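Local coordinates for copper-containing nitrite reductase (Hyphomicrobium denitrificans 1NES1, PDB 6TFO), which probably reduces nitrite to nitric oxide with electrons from cytochrome c, and carries a tethered cupredoxin domain with its own copper beside the two-domain catalytic core, at residues G41-I46 and P120-A125; G49-R54 and D181-Y186; V56-V61 and F113-S118; E64-Q69 and G136-M141; R90-S95 and A99-S104. All blocks are in the same frame, centred on the assembly; numbering follows the deposited sequence.

Contact 1: residues G41-I46 and P120-A125; sequences GRMVYI and PGHRQA. With CU (copper (II) ion), chain L.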
# COMPACT_ATOMS: atom_id res chain seq x y z
N GLY C 41 -2.66 22.80 5.02
CA GLY C 41 -3.56 23.35 3.98
C GLY C 41 -2.86 24.22 2.96
O GLY C 41 -3.57 24.92 2.19
N ARG C 42 -1.52 24.17 2.93
CA ARG C 42 -0.67 25.03 2.05
C ARG C 42 0.39 24.19 1.33
O ARG C 42 0.70 23.07 1.79
CB ARG C 42 -0.04 26.14 2.90
CG ARG C 42 -0.96 27.33 3.10
CD ARG C 42 -0.74 28.04 4.42
NE ARG C 42 0.65 28.43 4.64
CZ ARG C 42 1.41 28.00 5.65
NH1 ARG C 42 0.95 27.15 6.56
NH2 ARG C 42 2.66 28.44 5.75
N MET C 43 0.90 24.72 0.22
CA MET C 43 2.11 24.19 -0.46
C MET C 43 3.34 24.76 0.25
O MET C 43 3.49 26.01 0.28
CB MET C 43 2.12 24.62 -1.92
CG MET C 43 3.00 23.77 -2.78
SD MET C 43 2.82 24.37 -4.48
CE MET C 43 2.44 22.81 -5.27
N VAL C 44 4.16 23.89 0.85
CA VAL C 44 5.22 24.30 1.82
C VAL C 44 6.54 23.55 1.57
O VAL C 44 6.61 22.63 0.72
CB VAL C 44 4.76 24.09 3.27
CG1 VAL C 44 3.55 24.95 3.58
CG2 VAL C 44 4.50 22.62 3.58
N TYR C 45 7.55 23.96 2.32
CA TYR C 45 8.78 23.19 2.56
C TYR C 45 8.56 22.42 3.86
O TYR C 45 7.97 22.98 4.80
CB TYR C 45 9.99 24.12 2.66
CG TYR C 45 10.30 24.94 1.44
CD1 TYR C 45 10.99 24.41 0.36
CD2 TYR C 45 10.02 26.29 1.40
CE1 TYR C 45 11.35 25.18 -0.73
CE2 TYR C 45 10.37 27.08 0.32
CZ TYR C 45 11.04 26.52 -0.75
OH TYR C 45 11.36 27.30 -1.81
N ILE C 46 8.98 21.16 3.89
CA ILE C 46 8.98 20.31 5.11
C ILE C 46 10.42 19.89 5.42
O ILE C 46 11.10 19.37 4.52
CB ILE C 46 8.04 19.11 4.94
CG1 ILE C 46 6.69 19.53 4.37
CG2 ILE C 46 7.89 18.38 6.27
CD1 ILE C 46 5.95 18.42 3.66
N PRO C 120 5.85 30.58 -10.32
CA PRO C 120 4.66 31.42 -10.29
C PRO C 120 3.65 31.00 -9.22
O PRO C 120 3.19 29.87 -9.24
CB PRO C 120 4.05 31.27 -11.71
CG PRO C 120 5.25 30.92 -12.58
CD PRO C 120 6.16 30.10 -11.69
N GLY C 121 3.39 31.90 -8.28
CA GLY C 121 2.36 31.72 -7.24
C GLY C 121 2.81 30.88 -6.05
O GLY C 121 2.07 30.89 -5.06
N HIS C 122 3.94 30.17 -6.10
CA HIS C 122 4.28 29.13 -5.09
C HIS C 122 4.57 29.80 -3.75
O HIS C 122 4.26 29.20 -2.70
CB HIS C 122 5.43 28.24 -5.57
CG HIS C 122 5.00 27.24 -6.59
ND1 HIS C 122 5.55 25.98 -6.67
CD2 HIS C 122 4.05 27.30 -7.56
CE1 HIS C 122 4.97 25.31 -7.66
NE2 HIS C 122 4.04 26.09 -8.20
N ARG C 123 5.13 31.01 -3.77
CA ARG C 123 5.45 31.74 -2.52
C ARG C 123 4.12 32.15 -1.85
O ARG C 123 3.94 31.87 -0.64
CB ARG C 123 6.34 32.94 -2.82
CG ARG C 123 6.88 33.63 -1.57
CD ARG C 123 7.75 34.81 -1.92
NE ARG C 123 8.49 35.29 -0.75
CZ ARG C 123 9.50 36.16 -0.79
NH1 ARG C 123 10.08 36.53 0.33
NH2 ARG C 123 9.92 36.66 -1.95
N GLN C 124 3.24 32.80 -2.61
CA GLN C 124 1.85 33.15 -2.20
C GLN C 124 1.16 31.89 -1.63
O GLN C 124 0.48 32.00 -0.61
CB GLN C 124 1.05 33.74 -3.37
CG GLN C 124 1.62 35.01 -4.01
CD GLN C 124 2.44 34.75 -5.27
OE1 GLN C 124 3.48 34.07 -5.28
NE2 GLN C 124 1.95 35.29 -6.37
N ALA C 125 1.33 30.72 -2.25
CA ALA C 125 0.66 29.45 -1.88
C ALA C 125 1.20 28.88 -0.55
O ALA C 125 0.59 27.94 -0.04
CB ALA C 125 0.81 28.46 -3.00
CU CU L . 7.59 25.77 -5.52
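The sulfur of Met43 sits over one face of His122, an imidazole that binds copper through ND1. Met43 SD lies 4.0 Å from the centroid of the His122 ring, 15° off the ring normal, a sulfur-aromatic contact displaced somewhat toward the rim: ND1 of His122 is the ring atom closest to SD, at 3.9 Å. That same ND1 holds the copper at 2.4 Å, so the thioether presses on the ligand ring from above while staying outside the metal's coordination. The reach depends on the methionine chain: CG is anti to the backbone N (chi1 -160°) and chi2 is again extended, which carries SD straight across to the loop before the chain bends at the methyl. Lower down, Met43 CB packs on Ala125 CB at 4.2 Å. The backbones join beside this apolar pair. Met43 N donates to Ala125 O over 3.2 Å, a bent bond in which the donor stands above the carbonyl plane, and Arg42 CB brushes the same oxygen at 3.5 Å. Within the loop, Ala125 N bonds to Gly121 O at 2.9 Å, folding the loop back so that His122 and Ala125 face the strand together. His80, Cys117 and Met127 complete the type 1 site. The loop 120-125, between strands 111-116 and 128-134, is thus fastened to the start of strand 42-48, an outermost strand of its sheet paired with strand 30-39, while His122 and Ala125 pack on Ala125 and His122 of a second subunit.

Contact 2: residues G49-R54 and D181-Y186; sequences GGDIDR and DDKTTY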
# COMPACT_ATOMS: atom_id res chain seq x y z
N GLY C 49 15.05 15.27 8.76
CA GLY C 49 16.13 14.93 9.70
C GLY C 49 16.57 16.13 10.52
O GLY C 49 16.06 17.24 10.30
N GLY C 50 17.51 15.90 11.43
CA GLY C 50 18.14 16.94 12.25
C GLY C 50 17.15 17.56 13.21
O GLY C 50 16.22 16.86 13.64
N ASP C 51 17.33 18.85 13.50
CA ASP C 51 16.51 19.62 14.47
C ASP C 51 15.25 20.13 13.77
O ASP C 51 14.48 20.85 14.44
CB ASP C 51 17.29 20.80 15.04
CG ASP C 51 18.62 20.40 15.64
OD1 ASP C 51 18.74 19.22 16.06
OD2 ASP C 51 19.54 21.25 15.67
N ILE C 52 15.03 19.79 12.49
CA ILE C 52 13.90 20.37 11.70
C ILE C 52 12.99 19.27 11.15
O ILE C 52 12.14 19.60 10.29
CB ILE C 52 14.43 21.27 10.56
CG1 ILE C 52 15.22 20.47 9.51
CG2 ILE C 52 15.23 22.42 11.12
CD1 ILE C 52 15.40 21.19 8.20
N ASP C 53 13.12 18.02 11.62
CA ASP C 53 12.38 16.87 11.01
C ASP C 53 10.87 17.15 11.10
O ASP C 53 10.41 17.48 12.20
CB ASP C 53 12.75 15.53 11.66
CG ASP C 53 12.15 14.34 10.93
OD1 ASP C 53 12.40 14.21 9.71
OD2 ASP C 53 11.41 13.56 11.58
N ARG C 54 10.17 17.09 9.97
CA ARG C 54 8.69 17.10 9.85
C ARG C 54 8.11 18.49 10.14
O ARG C 54 6.89 18.61 10.04
CB ARG C 54 8.03 16.08 10.78
CG ARG C 54 8.18 14.63 10.38
CD ARG C 54 7.81 13.81 11.61
NE ARG C 54 7.59 12.40 11.34
CZ ARG C 54 6.57 11.90 10.64
NH1 ARG C 54 5.68 12.70 10.08
NH2 ARG C 54 6.48 10.59 10.48
N ASP C 181 26.76 10.99 17.94
CA ASP C 181 26.68 12.36 17.36
C ASP C 181 26.23 13.29 18.49
O ASP C 181 25.97 12.78 19.59
CB ASP C 181 25.77 12.35 16.12
CG ASP C 181 25.94 13.46 15.11
OD1 ASP C 181 26.50 14.52 15.47
OD2 ASP C 181 25.48 13.26 13.95
N ASP C 182 26.15 14.59 18.20
CA ASP C 182 25.78 15.73 19.07
C ASP C 182 24.61 15.41 20.03
O ASP C 182 24.70 15.76 21.24
CB ASP C 182 25.46 16.87 18.10
CG ASP C 182 25.57 18.27 18.66
OD1 ASP C 182 26.25 18.46 19.69
OD2 ASP C 182 24.95 19.16 18.05
N LYS C 183 23.52 14.82 19.52
CA LYS C 183 22.27 14.53 20.29
C LYS C 183 21.82 13.09 20.05
O LYS C 183 20.61 12.79 20.22
CB LYS C 183 21.11 15.43 19.84
CG LYS C 183 21.35 16.93 19.96
CD LYS C 183 20.34 17.74 19.14
CE LYS C 183 20.65 19.22 19.12
NZ LYS C 183 19.41 20.01 18.95
N THR C 184 22.74 12.20 19.68
CA THR C 184 22.40 10.81 19.31
C THR C 184 23.41 9.85 19.94
O THR C 184 24.61 10.16 19.98
CB THR C 184 22.14 10.64 17.80
OG1 THR C 184 22.73 9.46 17.28
CG2 THR C 184 22.57 11.83 16.98
N THR C 185 22.88 8.76 20.49
CA THR C 185 23.66 7.74 21.24
C THR C 185 23.51 6.40 20.52
O THR C 185 22.74 6.32 19.55
CB THR C 185 23.23 7.72 22.71
OG1 THR C 185 21.90 7.23 22.80
CG2 THR C 185 23.31 9.10 23.35
N TYR C 186 24.27 5.40 20.96
CA TYR C 186 24.39 4.05 20.36
C TYR C 186 25.08 3.18 21.40
O TYR C 186 25.81 3.71 22.23
CB TYR C 186 25.12 4.10 19.02
CG TYR C 186 25.18 2.80 18.25
CD1 TYR C 186 24.11 2.38 17.47
CD2 TYR C 186 26.30 1.99 18.29
CE1 TYR C 186 24.15 1.17 16.78
CE2 TYR C 186 26.36 0.78 17.60
CZ TYR C 186 25.28 0.37 16.83
OH TYR C 186 25.35 -0.81 16.14
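Lys183, in the tight turn of a beta hairpin, reaches over to Asp51 in the loop that follows strand 42-48 of the N-terminal cupredoxin domain. The hairpin joins strands 166-181 and 184-191; residues Asp181 to Thr184 form a type I turn, closed by two backbone bonds between Asp181 and Thr184. A further bond, Asp182 N to Asp181 OD1 at 2.8 Å, stiffens the corner. From here the lysine runs out fully extended beyond CG, and Lys183 NZ meets Asp51 OD1 at 3.1 Å in a salt bridge. The ammonium does not come in along the carboxylate plane: it stands above it, 60° out, and Asp51 OD2 remains 3.5 Å from Lys183 NZ. The two side chains cross at about a right angle, with Lys183 CE passing 3.6 Å from Asp51 OD1, so the approach is more over the carboxylate than end-on. Asp182 OD2 lies 6.3 Å from Asp51 OD2; this second negative charge would probably add to the pull on the ammonium. On the other side of the contact the loop is shaped by Gly49 N, which donates to Asp53 OD1 at 3.0 Å. Met141 packs along the lysine. The junction is a single exposed salt bridge, burying very little surface, from a surface loop of the N-terminal cupredoxin domain to the type I turn of a two-residue beta hairpin in the next cupredoxin domain.

Contact 3: residues V56-V61 and F113-S118; sequences VNPKLV and FDYYCS. With CU (copper (II) ion), chain L.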
# COMPACT_ATOMS: atom_id res chain seq x y z
N VAL C 56 7.10 22.31 9.22
CA VAL C 56 6.71 22.93 7.92
C VAL C 56 7.35 24.31 7.91
O VAL C 56 7.36 24.96 8.98
CB VAL C 56 5.18 22.93 7.66
CG1 VAL C 56 4.43 21.98 8.58
CG2 VAL C 56 4.56 24.31 7.68
N ASN C 57 7.90 24.71 6.75
CA ASN C 57 8.64 25.98 6.57
C ASN C 57 9.54 26.21 7.79
O ASN C 57 9.47 27.27 8.43
CB ASN C 57 7.67 27.12 6.28
CG ASN C 57 6.94 26.90 4.97
OD1 ASN C 57 7.50 26.28 4.06
ND2 ASN C 57 5.69 27.37 4.88
N PRO C 58 10.46 25.26 8.11
CA PRO C 58 11.25 25.33 9.34
C PRO C 58 12.17 26.55 9.35
O PRO C 58 12.67 26.92 8.29
CB PRO C 58 12.08 24.04 9.36
CG PRO C 58 12.14 23.63 7.90
CD PRO C 58 10.81 24.09 7.30
N LYS C 59 12.36 27.12 10.54
CA LYS C 59 13.39 28.16 10.76
C LYS C 59 14.75 27.45 10.70
O LYS C 59 14.95 26.46 11.44
CB LYS C 59 13.16 28.91 12.07
CG LYS C 59 14.14 30.04 12.32
CD LYS C 59 14.02 30.67 13.68
CE LYS C 59 13.07 31.84 13.67
NZ LYS C 59 13.24 32.69 14.87
N LEU C 60 15.63 27.92 9.81
CA LEU C 60 17.02 27.41 9.67
C LEU C 60 17.95 28.32 10.48
O LEU C 60 18.24 29.45 10.02
CB LEU C 60 17.35 27.40 8.17
CG LEU C 60 16.34 26.67 7.28
CD1 LEU C 60 16.87 26.55 5.87
CD2 LEU C 60 15.99 25.29 7.82
N VAL C 61 18.32 27.88 11.68
CA VAL C 61 19.19 28.68 12.59
C VAL C 61 20.66 28.35 12.30
O VAL C 61 21.07 27.18 12.43
CB VAL C 61 18.86 28.47 14.08
CG1 VAL C 61 19.89 29.13 14.98
CG2 VAL C 61 17.46 28.97 14.41
N PHE C 113 16.22 36.17 7.01
CA PHE C 113 16.21 36.18 5.52
C PHE C 113 15.22 35.12 5.06
O PHE C 113 15.30 34.00 5.57
CB PHE C 113 17.61 35.92 4.96
CG PHE C 113 18.67 36.82 5.55
CD1 PHE C 113 18.92 38.08 5.02
CD2 PHE C 113 19.41 36.42 6.65
CE1 PHE C 113 19.89 38.91 5.57
CE2 PHE C 113 20.38 37.25 7.20
CZ PHE C 113 20.61 38.50 6.68
N ASP C 114 14.31 35.48 4.15
CA ASP C 114 13.31 34.54 3.58
C ASP C 114 14.03 33.60 2.63
O ASP C 114 14.76 34.09 1.76
CB ASP C 114 12.17 35.27 2.88
CG ASP C 114 11.13 35.84 3.83
OD1 ASP C 114 11.26 35.63 5.06
OD2 ASP C 114 10.21 36.51 3.34
N TYR C 115 13.83 32.30 2.83
CA TYR C 115 13.96 31.30 1.75
C TYR C 115 12.56 31.06 1.19
O TYR C 115 11.62 30.89 2.00
CB TYR C 115 14.66 30.04 2.26
CG TYR C 115 13.91 29.16 3.23
CD1 TYR C 115 13.14 28.10 2.76
CD2 TYR C 115 14.10 29.28 4.59
CE1 TYR C 115 12.50 27.23 3.63
CE2 TYR C 115 13.47 28.42 5.48
CZ TYR C 115 12.66 27.41 5.00
OH TYR C 115 12.05 26.54 5.86
N TYR C 116 12.43 31.04 -0.13
CA TYR C 116 11.12 30.95 -0.81
C TYR C 116 11.29 30.30 -2.19
O TYR C 116 12.40 30.25 -2.73
CB TYR C 116 10.52 32.35 -0.92
CG TYR C 116 11.25 33.25 -1.87
CD1 TYR C 116 10.91 33.26 -3.21
CD2 TYR C 116 12.29 34.06 -1.44
CE1 TYR C 116 11.59 34.07 -4.11
CE2 TYR C 116 12.97 34.88 -2.33
CZ TYR C 116 12.63 34.88 -3.67
OH TYR C 116 13.29 35.68 -4.55
N CYS C 117 10.18 29.82 -2.74
CA CYS C 117 10.10 29.26 -4.10
C CYS C 117 9.73 30.40 -5.05
O CYS C 117 8.81 31.15 -4.73
CB CYS C 117 9.08 28.13 -4.18
SG CYS C 117 8.93 27.45 -5.85
N SER C 118 10.43 30.54 -6.16
CA SER C 118 10.23 31.65 -7.13
C SER C 118 9.26 31.23 -8.23
O SER C 118 8.95 32.09 -9.05
CB SER C 118 11.54 32.09 -7.73
OG SER C 118 12.05 31.07 -8.58
CU CU L . 7.59 25.77 -5.52
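Tyr115 leaves strand 111-116 pointing at the segment 56-61, and its ring is met step by step on the way out. With chi1 at 70°, CG lies between the backbone N and the carbonyl carbon, which sends the ring out toward Leu60 and Pro58. From CB and CG the chain comes first to CD2, which lies 4.1 Å from Leu60 CD1. Next along the same side, CE2 is 3.8 Å from Leu60 CG, the two side chains crossing at about a right angle. At the tip the phenol reaches the backbone: Tyr115 OH donates to Pro58 O at 2.5 Å, a short bond that meets the oxygen at 133° to its C=O and only 15° out of the carbonyl plane. Pro58 O lies at the ring's edge, in its plane. Pro58 CD, 3.1 Å from Tyr115 OH, closes in tightly beside the bond, while Pro58 N, though near, carries no hydrogen to share. The phenol thus satisfies a carbonyl just ahead of strand 60-63 in a buried setting, and Tyr45 and Leu34 pack on the same tyrosine. Asn57, just before the proline, bonds to Gly126 O and Tyr45 N, tying this loop to the copper-ligand loop and to strand 42-48. Cys117 SG binds copper at 2.2 Å. A buried tyrosine two residues ahead of the copper cysteine, on the strand leading to it, here packs between the two sheets of a cupredoxin sandwich.

Contact 4: residues E64-Q69 and G136-M141; sequences EGETVQ and GNRAEM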
# COMPACT_ATOMS: atom_id res chain seq x y z
N GLU C 64 26.72 33.31 12.46
CA GLU C 64 27.50 34.22 11.58
C GLU C 64 28.77 33.51 11.09
O GLU C 64 29.47 32.91 11.91
CB GLU C 64 27.86 35.50 12.33
CG GLU C 64 28.58 36.53 11.48
CD GLU C 64 28.48 37.95 12.00
OE1 GLU C 64 28.48 38.10 13.25
OE2 GLU C 64 28.35 38.88 11.17
N GLY C 65 29.04 33.56 9.79
CA GLY C 65 30.27 33.02 9.19
C GLY C 65 30.21 31.52 8.94
O GLY C 65 31.17 31.01 8.35
N GLU C 66 29.15 30.81 9.36
CA GLU C 66 29.05 29.36 9.03
C GLU C 66 28.77 29.21 7.53
O GLU C 66 28.22 30.15 6.90
CB GLU C 66 27.97 28.67 9.86
CG GLU C 66 28.36 28.44 11.31
CD GLU C 66 27.32 27.68 12.13
OE1 GLU C 66 26.14 27.82 11.84
OE2 GLU C 66 27.68 26.94 13.05
N THR C 67 29.23 28.10 6.96
CA THR C 67 28.87 27.67 5.58
C THR C 67 27.59 26.86 5.69
O THR C 67 27.52 25.97 6.56
CB THR C 67 29.99 26.86 4.92
OG1 THR C 67 31.11 27.74 4.76
CG2 THR C 67 29.63 26.34 3.54
N VAL C 68 26.61 27.20 4.85
CA VAL C 68 25.25 26.60 4.88
C VAL C 68 25.05 25.80 3.59
O VAL C 68 25.31 26.34 2.51
CB VAL C 68 24.19 27.69 5.08
CG1 VAL C 68 22.79 27.11 5.12
CG2 VAL C 68 24.48 28.50 6.34
N GLN C 69 24.69 24.53 3.74
CA GLN C 69 24.29 23.64 2.64
C GLN C 69 22.79 23.35 2.82
O GLN C 69 22.40 22.91 3.91
CB GLN C 69 25.10 22.34 2.66
CG GLN C 69 24.79 21.43 1.48
CD GLN C 69 25.58 20.14 1.52
OE1 GLN C 69 26.76 20.10 1.88
NE2 GLN C 69 24.92 19.07 1.10
N GLY C 136 27.80 35.13 17.06
CA GLY C 136 28.54 34.27 17.98
C GLY C 136 28.61 32.83 17.51
O GLY C 136 27.89 32.48 16.56
N ASN C 137 29.43 32.03 18.18
CA ASN C 137 29.77 30.64 17.81
C ASN C 137 28.69 29.70 18.32
O ASN C 137 28.20 29.92 19.42
CB ASN C 137 31.13 30.21 18.37
CG ASN C 137 32.30 30.89 17.70
OD1 ASN C 137 32.16 31.67 16.76
ND2 ASN C 137 33.50 30.59 18.19
N ARG C 138 28.33 28.72 17.50
CA ARG C 138 27.41 27.61 17.85
C ARG C 138 27.94 26.91 19.11
O ARG C 138 29.10 26.54 19.10
CB ARG C 138 27.35 26.67 16.64
CG ARG C 138 26.49 25.43 16.83
CD ARG C 138 26.34 24.66 15.54
NE ARG C 138 25.85 25.51 14.45
CZ ARG C 138 24.57 25.63 14.08
NH1 ARG C 138 23.61 24.99 14.72
NH2 ARG C 138 24.24 26.41 13.08
N ALA C 139 27.13 26.78 20.17
CA ALA C 139 27.44 25.93 21.35
C ALA C 139 27.38 24.45 20.96
O ALA C 139 26.66 24.12 20.01
CB ALA C 139 26.50 26.25 22.49
N GLU C 140 28.16 23.59 21.61
CA GLU C 140 28.06 22.11 21.43
C GLU C 140 27.02 21.59 22.43
O GLU C 140 26.97 22.14 23.53
CB GLU C 140 29.41 21.41 21.60
CG GLU C 140 29.62 20.35 20.53
CD GLU C 140 30.95 19.63 20.60
OE1 GLU C 140 31.96 20.26 20.98
OE2 GLU C 140 30.97 18.43 20.26
N MET C 141 26.22 20.61 22.04
CA MET C 141 25.18 20.03 22.93
C MET C 141 25.87 19.21 24.02
O MET C 141 26.60 18.29 23.71
CB MET C 141 24.21 19.15 22.14
CG MET C 141 22.89 19.85 21.84
SD MET C 141 21.98 20.25 23.36
CE MET C 141 21.05 18.73 23.58
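Glu66 and Arg138 form a two-pronged salt bridge in which each carboxylate oxygen has its own donor. Arg138 NE gives its hydrogen to Glu66 OE2 at 2.7 Å, and Arg138 NH2 gives one to Glu66 OE1 at 2.7 Å. Both bonds are almost straight, 179° and 177°, and both use the syn lone pairs. The guanidinium offers its side, NE together with NH2, and the two planes are only 2° apart, so carboxylate and guanidinium lie almost in one plane and neither group can turn without breaking a bond. The arginine gets there by running extended from the backbone and then bending at chi3, which brings CD to 3.6 Å from Glu66 OE2 and sets the NE edge facing the acid. Two of the atoms have second partners. Glu66 OE1 also accepts from the backbone N of His63, and Arg138 NH2 makes a weak hydrogen bond to Val61 O. Gly136 O is taken up by His63 ND1. Val30 of strand 30-39 packs on both charged side chains. In this way the turn between strands 60-63 and 67-73 is clamped to the chain that leaves strand 128-134 on its way to strand 166-181. The arrangement is the side-on, bidentate arginine-glutamate pair, here placed at the end of a cupredoxin beta-sandwich where the chain passes on to the catalytic core.

Contact 5: residues R90-S95 and A99-S104; sequences RSAIVS and ASSTFS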
# COMPACT_ATOMS: atom_id res chain seq x y z
N ARG C 90 20.62 30.28 -4.56
CA ARG C 90 19.40 29.55 -4.97
C ARG C 90 19.75 28.12 -5.38
O ARG C 90 20.88 27.87 -5.81
CB ARG C 90 18.66 30.29 -6.09
CG ARG C 90 19.38 30.27 -7.43
CD ARG C 90 18.80 31.33 -8.37
NE ARG C 90 17.39 31.09 -8.60
CZ ARG C 90 16.46 32.04 -8.71
NH1 ARG C 90 16.78 33.32 -8.61
NH2 ARG C 90 15.20 31.72 -8.89
N SER C 91 18.79 27.22 -5.23
CA SER C 91 18.80 25.88 -5.85
C SER C 91 18.53 26.04 -7.34
O SER C 91 18.13 27.15 -7.77
CB SER C 91 17.76 24.99 -5.25
OG SER C 91 16.49 25.24 -5.86
N ALA C 92 18.72 24.95 -8.09
CA ALA C 92 18.14 24.77 -9.43
C ALA C 92 16.63 24.51 -9.27
O ALA C 92 16.20 24.18 -8.15
CB ALA C 92 18.82 23.63 -10.15
N ILE C 93 15.87 24.62 -10.35
CA ILE C 93 14.46 24.16 -10.41
C ILE C 93 14.42 22.63 -10.43
O ILE C 93 14.98 22.03 -11.35
CB ILE C 93 13.75 24.77 -11.63
CG1 ILE C 93 13.54 26.28 -11.46
CG2 ILE C 93 12.43 24.06 -11.89
CD1 ILE C 93 14.57 27.15 -12.15
N VAL C 94 13.72 22.01 -9.48
CA VAL C 94 13.50 20.54 -9.44
C VAL C 94 12.05 20.26 -9.86
O VAL C 94 11.13 20.85 -9.26
CB VAL C 94 13.81 19.98 -8.04
CG1 VAL C 94 15.30 19.88 -7.82
CG2 VAL C 94 13.16 20.78 -6.90
N SER C 95 11.83 19.38 -10.85
CA SER C 95 10.53 19.20 -11.54
C SER C 95 9.78 17.95 -11.08
O SER C 95 8.64 18.09 -10.59
CB SER C 95 10.74 19.22 -13.01
OG SER C 95 11.16 20.51 -13.39
N ALA C 99 13.43 14.66 -7.51
CA ALA C 99 14.39 15.57 -8.16
C ALA C 99 14.98 16.48 -7.09
O ALA C 99 14.20 17.00 -6.29
CB ALA C 99 13.76 16.34 -9.28
N SER C 100 16.30 16.62 -7.07
CA SER C 100 17.06 17.29 -5.98
C SER C 100 18.00 18.35 -6.53
O SER C 100 18.40 18.29 -7.73
CB SER C 100 17.81 16.29 -5.17
OG SER C 100 16.94 15.23 -4.76
N SER C 101 18.30 19.34 -5.71
CA SER C 101 19.30 20.39 -5.99
C SER C 101 19.84 20.87 -4.65
O SER C 101 19.01 21.21 -3.77
CB SER C 101 18.77 21.51 -6.82
OG SER C 101 19.70 22.60 -6.84
N THR C 102 21.16 20.79 -4.48
CA THR C 102 21.85 21.31 -3.29
C THR C 102 22.57 22.60 -3.72
O THR C 102 22.95 22.70 -4.92
CB THR C 102 22.70 20.20 -2.68
OG1 THR C 102 21.78 19.19 -2.27
CG2 THR C 102 23.58 20.70 -1.55
N PHE C 103 22.64 23.55 -2.79
CA PHE C 103 23.33 24.85 -2.94
C PHE C 103 23.93 25.22 -1.58
O PHE C 103 23.50 24.66 -0.54
CB PHE C 103 22.39 25.92 -3.52
CG PHE C 103 21.27 26.42 -2.63
CD1 PHE C 103 20.10 25.70 -2.48
CD2 PHE C 103 21.37 27.65 -1.98
CE1 PHE C 103 19.07 26.18 -1.67
CE2 PHE C 103 20.34 28.13 -1.19
CZ PHE C 103 19.19 27.39 -1.03
N SER C 104 24.95 26.07 -1.59
CA SER C 104 25.61 26.52 -0.35
C SER C 104 26.01 27.98 -0.46
O SER C 104 25.96 28.55 -1.56
CB SER C 104 26.78 25.66 -0.04
OG SER C 104 27.66 25.68 -1.15
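The ring of Phe103 carries the backbone of Arg90 and Ser91 over one face: Ser91 N stands 3.4 Å and Arg90 C 3.6 Å above its plane, both toward the rim. The peptide link thus lies over the ring near its rim, and Phe103 CB touches Arg90 O at 3.4 Å. Ile70 and, from the third subunit, Met220 also pack on Phe103. Further along, Val94 packs on the backbone of Ala99 and Ser100: Val94 CG1 presses on Ala99 O at 3.4 Å, and Val94 CB meets Ala99 CB at 3.8 Å. Between these apolar ends comes the polar tie. Ser101 OG accepts from Ala92 N at 2.8 Å, with 158° at the hydrogen; chi1 of 169° sets the hydroxyl anti to the serine's own backbone N and aims it at Ala92 N. Ser91 OG gives its hydrogen to Ala92 O in a short bond and takes one from Ala82 N. The two segments run nearly antiparallel, yet 91-95 is not in a strand, and its backbone bonds include ones to Ala82 and His80. Val94 lies beside His80, which probably helps to hold that copper ligand. Glu315 and Tyr318 of the third subunit bond to Ser95 and Ser100. The arrangement is that of a cupredoxin sandwich, where the link from strand 89-90 in one sheet crosses to strand 100-106, outermost of the other within the chain.

How the contacts relate
Contacts 1, 3 and 5 lie close together in the N-terminal cupredoxin domain, and contacts 2 and 4 lie toward the catalytic core. Contacts 1 and 3 share the copper, their centres about 11 Å apart; the centre of contact 5 is about 14 Å from that of contact 3. Contacts 1, 4 and 5 all reach the sheet of strands 42-48, 30-39, 67-73 and 100-106, while contact 3 lies on the other sheet. Along the chain, contact 5 is nested within contact 3, and contact 3 within contact 1. Contact 4 is nested within contact 2, centres about 16 Å apart; they touch at Asp182 and Met141. The metal-site contacts lie away from contacts 2 and 4, where the sandwich meets the rest of the chain.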